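Local coordinates for protein BPH (Thiobacillus denitrificans, PDB 5OVS) that probably hydrolyses peptide bonds as a bacterial relative of the proteasome, working as a double-ring complex of fourteen subunits, at residues T2-R7 against P142-A147; A150-P155 against E160-L165; I12-D17 against Y45-G50. All coordinates share one frame; numbering follows the deposited sequence.

Contact 1: T2-R7 against P142-A147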
loop_
_atom_site.group_PDB
_atom_site.type_symbol
_atom_site.label_atom_id
_atom_site.label_comp_id
_atom_site.label_asym_id
_atom_site.label_seq_id
_atom_site.Cartn_x
_atom_site.Cartn_y
_atom_site.Cartn_z
ATOM N N THR K 2 14.275 21.733 25.283
ATOM C CA THR K 2 15.436 21.210 25.981
ATOM C C THR K 2 15.249 21.375 27.478
ATOM O O THR K 2 14.944 22.467 27.955
ATOM C CB THR K 2 16.718 21.931 25.586
ATOM O OG1 THR K 2 16.903 21.817 24.170
ATOM C CG2 THR K 2 17.919 21.312 26.298
ATOM N N VAL K 3 15.439 20.276 28.202
ATOM C CA VAL K 3 15.466 20.285 29.660
ATOM C C VAL K 3 16.797 19.677 30.105
ATOM O O VAL K 3 17.275 18.721 29.494
ATOM C CB VAL K 3 14.296 19.496 30.280
ATOM C CG1 VAL K 3 12.981 20.234 30.083
ATOM C CG2 VAL K 3 14.204 18.086 29.711
ATOM N N THR K 4 17.401 20.240 31.140
ATOM C CA THR K 4 18.665 19.740 31.632
ATOM C C THR K 4 18.637 19.555 33.150
ATOM O O THR K 4 17.849 20.186 33.886
ATOM C CB THR K 4 19.830 20.670 31.262
ATOM O OG1 THR K 4 19.596 21.965 31.819
ATOM C CG2 THR K 4 19.977 20.794 29.724
ATOM N N ILE K 5 19.509 18.675 33.613
ATOM C CA ILE K 5 19.597 18.404 35.017
ATOM C C ILE K 5 21.052 18.104 35.364
ATOM O O ILE K 5 21.745 17.417 34.621
ATOM C CB ILE K 5 18.643 17.263 35.404
ATOM C CG1 ILE K 5 18.371 17.307 36.907
ATOM C CG2 ILE K 5 19.179 15.924 34.922
ATOM C CD1 ILE K 5 17.152 16.530 37.312
ATOM N N VAL K 6 21.511 18.672 36.472
ATOM C CA VAL K 6 22.921 18.650 36.829
ATOM C C VAL K 6 23.100 18.529 38.343
ATOM O O VAL K 6 22.363 19.124 39.148
ATOM C CB VAL K 6 23.649 19.905 36.335
ATOM C CG1 VAL K 6 25.125 19.836 36.699
ATOM C CG2 VAL K 6 23.469 20.075 34.829
ATOM N N ARG K 7 24.117 17.756 38.690
ATOM C CA ARG K 7 24.489 17.449 40.038
ATOM C C ARG K 7 25.981 17.766 40.141
ATOM O O ARG K 7 26.793 17.132 39.478
ATOM C CB ARG K 7 24.233 15.956 40.212
ATOM C CG ARG K 7 24.384 15.418 41.613
ATOM C CD ARG K 7 24.752 13.945 41.586
ATOM N NE ARG K 7 25.336 13.581 42.871
ATOM C CZ ARG K 7 24.752 12.833 43.800
ATOM N NH1 ARG K 7 23.548 12.308 43.606
ATOM N NH2 ARG K 7 25.397 12.594 44.934
ATOM N N PRO K 142 20.967 16.458 22.458
ATOM C CA PRO K 142 22.325 16.160 22.023
ATOM C C PRO K 142 23.217 17.377 22.098
ATOM O O PRO K 142 24.338 17.291 22.589
ATOM C CB PRO K 142 22.145 15.647 20.590
ATOM C CG PRO K 142 20.790 16.038 20.163
ATOM C CD PRO K 142 19.971 16.251 21.388
ATOM N N TYR K 143 22.698 18.512 21.663
ATOM C CA TYR K 143 23.375 19.802 21.831
ATOM C C TYR K 143 23.661 20.118 23.304
ATOM O O TYR K 143 24.761 20.568 23.634
ATOM C CB TYR K 143 22.527 20.947 21.241
ATOM C CG TYR K 143 22.038 20.750 19.827
ATOM C CD1 TYR K 143 22.812 21.158 18.736
ATOM C CD2 TYR K 143 20.795 20.173 19.570
ATOM C CE1 TYR K 143 22.369 20.992 17.430
ATOM C CE2 TYR K 143 20.351 19.998 18.268
ATOM C CZ TYR K 143 21.147 20.413 17.207
ATOM O OH TYR K 143 20.722 20.242 15.926
ATOM N N ALA K 144 22.678 19.915 24.184
ATOM C CA ALA K 144 22.869 20.180 25.611
ATOM C C ALA K 144 23.913 19.259 26.259
ATOM O O ALA K 144 24.705 19.707 27.112
ATOM C CB ALA K 144 21.549 20.086 26.366
ATOM N N LEU K 145 23.885 17.981 25.871
ATOM C CA LEU K 145 24.826 16.988 26.359
ATOM C C LEU K 145 26.231 17.346 25.980
ATOM O O LEU K 145 27.101 17.330 26.824
ATOM C CB LEU K 145 24.523 15.601 25.791
ATOM C CG LEU K 145 23.262 14.920 26.294
ATOM C CD1 LEU K 145 23.066 13.602 25.555
ATOM C CD2 LEU K 145 23.280 14.716 27.821
ATOM N N GLY K 146 26.457 17.632 24.696
ATOM C CA GLY K 146 27.766 18.053 24.225
ATOM C C GLY K 146 28.276 19.279 24.950
ATOM O O GLY K 146 29.440 19.341 25.363
ATOM N N ALA K 147 27.398 20.258 25.128
ATOM C CA ALA K 147 27.768 21.473 25.837
ATOM C C ALA K 147 28.108 21.181 27.312
ATOM O O ALA K 147 29.139 21.638 27.821
ATOM C CB ALA K 147 26.665 22.511 25.721
#
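The methyl of Ala144 sits against a pair of threonine methyls of segment 2-7, touching both. Its CB lies 3.8 Å from Thr2 CG2, and Thr4 CG2 comes equally close at 3.8 Å on the same CB. The two threonine methyls are themselves only 4.0 Å apart, CG2 of Thr2 to CG2 of Thr4, and together they offer an apolar surface to the helix. Different rotamers (chi1 -58° in Thr2, 59° in Thr4) bring both CG2 atoms to this one methyl while each OG1 turns to its own partner.

This is a helix-on-sheet interface of the αββα sandwich of proteasome-type N-terminal nucleophile hydrolases. Thr2, just ahead of strand 3-8, and Thr4 within it point CB to helix 141-151, Val3 away from it. Ala136 of strand 134-137 touches both Thr4 and Ala144.

The polar branches lead away from the alanine. Thr2 OG1 hydrogen-bonds Ser177 OG, and Thr4 OG1 reaches the carbonyl of Ala163 on helix 159-173, so both buried hydroxyls have partners while their methyls do the packing. Beyond the helix, Pro142 and Tyr143 pack reciprocally against Tyr143 and Pro142 of a second subunit.

Contact 2: A150-P155 against E160-L165; sequences AAYRAP and EAVARL
Leu165 lays one branch against the methyl of Ala151, its CD2 coming to 3.6 Å from Ala151 CB. With CG anti to the backbone N (chi1 -172°), the leucine extends from helix 159-173 to the helix before it, and CD2 alone of its two methyls makes this meeting.

Val162, one turn earlier, divides its two methyls between neighbouring residues. CG2 lies against the backbone of Ala151, 3.7 Å from its carbonyl O. That oxygen also accepts the N-H of Ala154 (N to O 3.1 Å), the bond that closes a type I turn from Ala151 to Ala154. CG1, anti to the valine N at chi1 176°, instead sits beside Tyr152, 4.3 Å from its CA. It meets the ring at the edge, near the ring plane, with CD1 as the nearest ring atom at 4.4 Å.

Helices 141-151 and 159-173, joined by a short connection, form the helical layer on one face of the sandwich, and the contact lies where the first ends near the start of the second. Leu157 of the connecting loop touches both Ala151 and Val162.

CB of Tyr152 points away from the second helix, and the ring is directed to the sheet, where OH is hydrogen-bonded to the carbonyl of Arg7 and the ring meets Phe134 with the planes at about 55°. On the side away from the valine, CD2 of Tyr152 lies 3.8 Å above the plane of the Arg153 guanidinium, offset toward its rim. Ala150 and Leu165 also pack against Leu165 and Ala150 of a second subunit, a reciprocal pairing that places this pair of helices at a subunit interface.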
loop_
_atom_site.group_PDB
_atom_site.type_symbol
_atom_site.label_atom_id
_atom_site.label_comp_id
_atom_site.label_asym_id
_atom_site.label_seq_id
_atom_site.Cartn_x
_atom_site.Cartn_y
_atom_site.Cartn_z
ATOM N N ALA K 150 31.388 19.454 27.847
ATOM C CA ALA K 150 32.516 20.377 27.767
ATOM C C ALA K 150 32.700 21.243 29.004
ATOM O O ALA K 150 33.818 21.618 29.322
ATOM C CB ALA K 150 32.356 21.274 26.558
ATOM N N ALA K 151 31.615 21.575 29.691
ATOM C CA ALA K 151 31.644 22.559 30.771
ATOM C C ALA K 151 31.499 21.974 32.177
ATOM O O ALA K 151 31.614 22.699 33.164
ATOM C CB ALA K 151 30.534 23.574 30.540
ATOM N N TYR K 152 31.235 20.679 32.278
ATOM C CA TYR K 152 30.913 20.089 33.572
ATOM C C TYR K 152 32.042 20.269 34.576
ATOM O O TYR K 152 31.810 20.573 35.749
ATOM C CB TYR K 152 30.587 18.604 33.424
ATOM C CG TYR K 152 30.137 17.973 34.715
ATOM C CD1 TYR K 152 28.992 18.419 35.368
ATOM C CD2 TYR K 152 30.848 16.932 35.278
ATOM C CE1 TYR K 152 28.570 17.840 36.554
ATOM C CE2 TYR K 152 30.451 16.354 36.464
ATOM C CZ TYR K 152 29.314 16.805 37.104
ATOM O OH TYR K 152 28.929 16.194 38.274
ATOM N N ARG K 153 33.269 20.104 34.105
ATOM C CA ARG K 153 34.418 20.182 34.975
ATOM C C ARG K 153 35.122 21.528 34.915
ATOM O O ARG K 153 36.207 21.657 35.444
ATOM C CB ARG K 153 35.378 19.040 34.653
ATOM C CG ARG K 153 34.697 17.689 34.768
ATOM C CD ARG K 153 35.638 16.514 34.559
ATOM N NE ARG K 153 35.204 15.352 35.347
ATOM C CZ ARG K 153 34.247 14.488 34.997
ATOM N NH1 ARG K 153 33.582 14.615 33.846
ATOM N NH2 ARG K 153 33.958 13.474 35.809
ATOM N N ALA K 154 34.515 22.538 34.306
ATOM C CA ALA K 154 35.069 23.882 34.380
ATOM C C ALA K 154 34.861 24.391 35.798
ATOM O O ALA K 154 33.743 24.412 36.281
ATOM C CB ALA K 154 34.394 24.810 33.388
ATOM N N PRO K 155 35.944 24.802 36.473
ATOM C CA PRO K 155 35.822 25.108 37.903
ATOM C C PRO K 155 35.021 26.362 38.227
ATOM O O PRO K 155 34.467 26.471 39.322
ATOM C CB PRO K 155 37.275 25.260 38.368
ATOM C CG PRO K 155 38.104 25.423 37.130
ATOM C CD PRO K 155 37.344 24.801 36.004
ATOM N N GLU K 160 24.089 24.974 38.366
ATOM C CA GLU K 160 23.102 25.789 37.666
ATOM C C GLU K 160 23.655 26.379 36.363
ATOM O O GLU K 160 23.000 26.357 35.335
ATOM C CB GLU K 160 22.572 26.884 38.575
ATOM C CG GLU K 160 21.465 27.704 37.938
ATOM C CD GLU K 160 20.700 28.545 38.935
ATOM O OE1 GLU K 160 21.281 28.949 39.963
ATOM O OE2 GLU K 160 19.512 28.805 38.681
ATOM N N ALA K 161 24.870 26.892 36.406
ATOM C CA ALA K 161 25.493 27.465 35.220
ATOM C C ALA K 161 25.699 26.414 34.147
ATOM O O ALA K 161 25.581 26.700 32.959
ATOM C CB ALA K 161 26.821 28.114 35.590
ATOM N N VAL K 162 26.004 25.192 34.565
ATOM C CA VAL K 162 26.181 24.098 33.614
ATOM C C VAL K 162 24.841 23.655 33.010
ATOM O O VAL K 162 24.749 23.407 31.789
ATOM C CB VAL K 162 26.918 22.909 34.246
ATOM C CG1 VAL K 162 27.000 21.753 33.266
ATOM C CG2 VAL K 162 28.315 23.343 34.678
ATOM N N ALA K 163 23.816 23.562 33.856
ATOM C CA ALA K 163 22.465 23.194 33.413
ATOM C C ALA K 163 21.931 24.220 32.436
ATOM O O ALA K 163 21.390 23.867 31.399
ATOM C CB ALA K 163 21.529 23.079 34.601
ATOM N N ARG K 164 22.109 25.496 32.773
ATOM C CA ARG K 164 21.666 26.586 31.908
ATOM C C ARG K 164 22.427 26.569 30.599
ATOM O O ARG K 164 21.840 26.727 29.536
ATOM C CB ARG K 164 21.860 27.940 32.584
ATOM C CG ARG K 164 20.921 28.182 33.752
ATOM C CD ARG K 164 21.302 29.461 34.465
ATOM N NE ARG K 164 21.084 30.617 33.610
ATOM C CZ ARG K 164 19.892 31.155 33.345
ATOM N NH1 ARG K 164 18.776 30.654 33.867
ATOM N NH2 ARG K 164 19.813 32.200 32.532
ATOM N N LEU K 165 23.735 26.390 30.673
ATOM C CA LEU K 165 24.537 26.387 29.462
ATOM C C LEU K 165 24.037 25.306 28.503
ATOM O O LEU K 165 24.043 25.500 27.297
ATOM C CB LEU K 165 26.026 26.214 29.782
ATOM C CG LEU K 165 26.963 26.389 28.576
ATOM C CD1 LEU K 165 26.917 27.815 28.049
ATOM C CD2 LEU K 165 28.394 26.012 28.922
#

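Contact 3: I12-D17 against Y45-G50; sequences IAIAAD and YVAITG
Asp17 OD1 is gripped by Lys37 NZ in a salt bridge and by the backbone N of Thr2 in a hydrogen bond, while OD2 takes the N-H groups of Leu19 and Gly178. Asp17 also touches Thr1, the probable nucleophile by analogy with proteasome β subunits, where an aspartate and a lysine accompany the N-terminal threonine.

Three residues earlier, in strand 11-16, Ile14 makes the contact with 45-50. With CG1 anti to the backbone N (chi1 -173°) and the chain extended, CD1 reaches the other strand, 3.7 Å from Tyr45 O and 3.8 Å from Ala47 CB. The other branch, CG2, meets Tyr45 CB at 4.0 Å; beyond CB the ring turns aside and stacks on Phe184. Here the two β-sheets of the sandwich face each other, strand 11-16 in one and strand 44-48 in the other, close to the centre of the chain. Replacing Ile14 by alanine would remove both branches and is likely to leave Ala47 CB and Tyr45 CB without their Ile14 contacts and a gap between the sheets. No hydrogen bond spans the two segments, which implies that cohesion between them here is largely apolar packing.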
loop_
_atom_site.group_PDB
_atom_site.type_symbol
_atom_site.label_atom_id
_atom_site.label_comp_id
_atom_site.label_asym_id
_atom_site.label_seq_id
_atom_site.Cartn_x
_atom_site.Cartn_y
_atom_site.Cartn_z
ATOM N N ILE K 12 22.327 20.722 43.314
ATOM C CA ILE K 12 21.554 20.120 42.239
ATOM C C ILE K 12 20.848 21.231 41.491
ATOM O O ILE K 12 20.264 22.115 42.105
ATOM C CB ILE K 12 20.553 19.082 42.785
ATOM C CG1 ILE K 12 21.285 17.776 43.106
ATOM C CG2 ILE K 12 19.425 18.823 41.801
ATOM C CD1 ILE K 12 20.484 16.792 43.936
ATOM N N ALA K 13 20.925 21.195 40.159
ATOM C CA ALA K 13 20.248 22.189 39.335
ATOM C C ALA K 13 19.447 21.554 38.222
ATOM O O ALA K 13 19.677 20.408 37.848
ATOM C CB ALA K 13 21.232 23.180 38.760
ATOM N N ILE K 14 18.483 22.315 37.721
ATOM C CA ILE K 14 17.587 21.853 36.676
ATOM C C ILE K 14 17.194 23.062 35.836
ATOM O O ILE K 14 16.961 24.152 36.378
ATOM C CB ILE K 14 16.364 21.105 37.266
ATOM C CG1 ILE K 14 15.526 20.475 36.153
ATOM C CG2 ILE K 14 15.511 22.012 38.151
ATOM C CD1 ILE K 14 14.463 19.523 36.650
ATOM N N ALA K 15 17.181 22.894 34.511
ATOM C CA ALA K 15 16.856 24.013 33.620
ATOM C C ALA K 15 15.979 23.606 32.445
ATOM O O ALA K 15 15.772 22.426 32.187
ATOM C CB ALA K 15 18.128 24.681 33.129
ATOM N N ALA K 16 15.447 24.602 31.752
ATOM C CA ALA K 16 14.610 24.362 30.587
ATOM C C ALA K 16 14.570 25.611 29.743
ATOM O O ALA K 16 14.699 26.719 30.260
ATOM C CB ALA K 16 13.197 23.962 30.991
ATOM N N ASP K 17 14.398 25.429 28.442
ATOM C CA ASP K 17 14.116 26.556 27.573
ATOM C C ASP K 17 12.642 26.945 27.794
ATOM O O ASP K 17 11.951 26.338 28.601
ATOM C CB ASP K 17 14.434 26.215 26.106
ATOM C CG ASP K 17 13.267 25.614 25.386
ATOM O OD1 ASP K 17 12.935 24.428 25.618
ATOM O OD2 ASP K 17 12.671 26.349 24.579
ATOM N N TYR K 45 11.321 19.292 41.459
ATOM C CA TYR K 45 10.981 20.060 40.273
ATOM C C TYR K 45 10.960 19.091 39.126
ATOM O O TYR K 45 11.890 18.306 38.971
ATOM C CB TYR K 45 12.012 21.131 39.982
ATOM C CG TYR K 45 12.047 22.238 40.999
ATOM C CD1 TYR K 45 11.060 23.214 41.036
ATOM C CD2 TYR K 45 13.076 22.317 41.916
ATOM C CE1 TYR K 45 11.101 24.237 41.973
ATOM C CE2 TYR K 45 13.127 23.333 42.855
ATOM C CZ TYR K 45 12.139 24.287 42.879
ATOM O OH TYR K 45 12.203 25.289 43.818
ATOM N N VAL K 46 9.900 19.145 38.330
ATOM C CA VAL K 46 9.743 18.261 37.198
ATOM C C VAL K 46 9.765 19.090 35.913
ATOM O O VAL K 46 8.971 20.013 35.751
ATOM C CB VAL K 46 8.443 17.438 37.304
ATOM C CG1 VAL K 46 8.353 16.413 36.177
ATOM C CG2 VAL K 46 8.378 16.745 38.654
ATOM N N ALA K 47 10.698 18.754 35.029
ATOM C CA ALA K 47 10.881 19.436 33.757
ATOM C C ALA K 47 10.363 18.517 32.668
ATOM O O ALA K 47 10.753 17.355 32.607
ATOM C CB ALA K 47 12.348 19.758 33.534
ATOM N N ILE K 48 9.483 19.041 31.819
ATOM C CA ILE K 48 8.640 18.203 30.972
ATOM C C ILE K 48 8.850 18.510 29.492
ATOM O O ILE K 48 8.834 19.660 29.111
ATOM C CB ILE K 48 7.164 18.396 31.339
ATOM C CG1 ILE K 48 6.959 18.120 32.841
ATOM C CG2 ILE K 48 6.294 17.478 30.499
ATOM C CD1 ILE K 48 5.654 18.634 33.429
ATOM N N THR K 49 9.074 17.476 28.678
ATOM C CA THR K 49 9.223 17.622 27.220
ATOM C C THR K 49 8.019 16.981 26.530
ATOM O O THR K 49 7.281 16.219 27.153
ATOM C CB THR K 49 10.501 16.937 26.706
ATOM O OG1 THR K 49 10.333 15.514 26.720
ATOM C CG2 THR K 49 11.687 17.291 27.566
ATOM N N GLY K 50 7.826 17.277 25.248
ATOM C CA GLY K 50 6.658 16.785 24.503
ATOM C C GLY K 50 5.646 17.896 24.331
ATOM O O GLY K 50 6.003 19.060 24.407
#

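How the contacts relate
Contact 1 joins helix layer to sheet, contact 2 lies within the helix layer, and contact 3 joins sheet to sheet. Strands 3-8 and 11-16 are antiparallel neighbours, joined by Ala13 N to Val6 O (2.7 Å) and Ala15 N to Thr4 O (2.9 Å), and contact 1 packs on one face of their sheet and contact 3 on the other, with centres about 10 Å apart. Contact 2 follows contact 1 along helix 141-151, its centre about 9 Å away. Helix 159-173 bears on both strands: Ala163 CA lies 3.6 Å from Val6 CG2, and Glu160 CA 3.4 Å from Ala13 CB. The probable active site lies at the Thr2 and Asp17 ends of contacts 1 and 3, where Thr1 also meets Thr49.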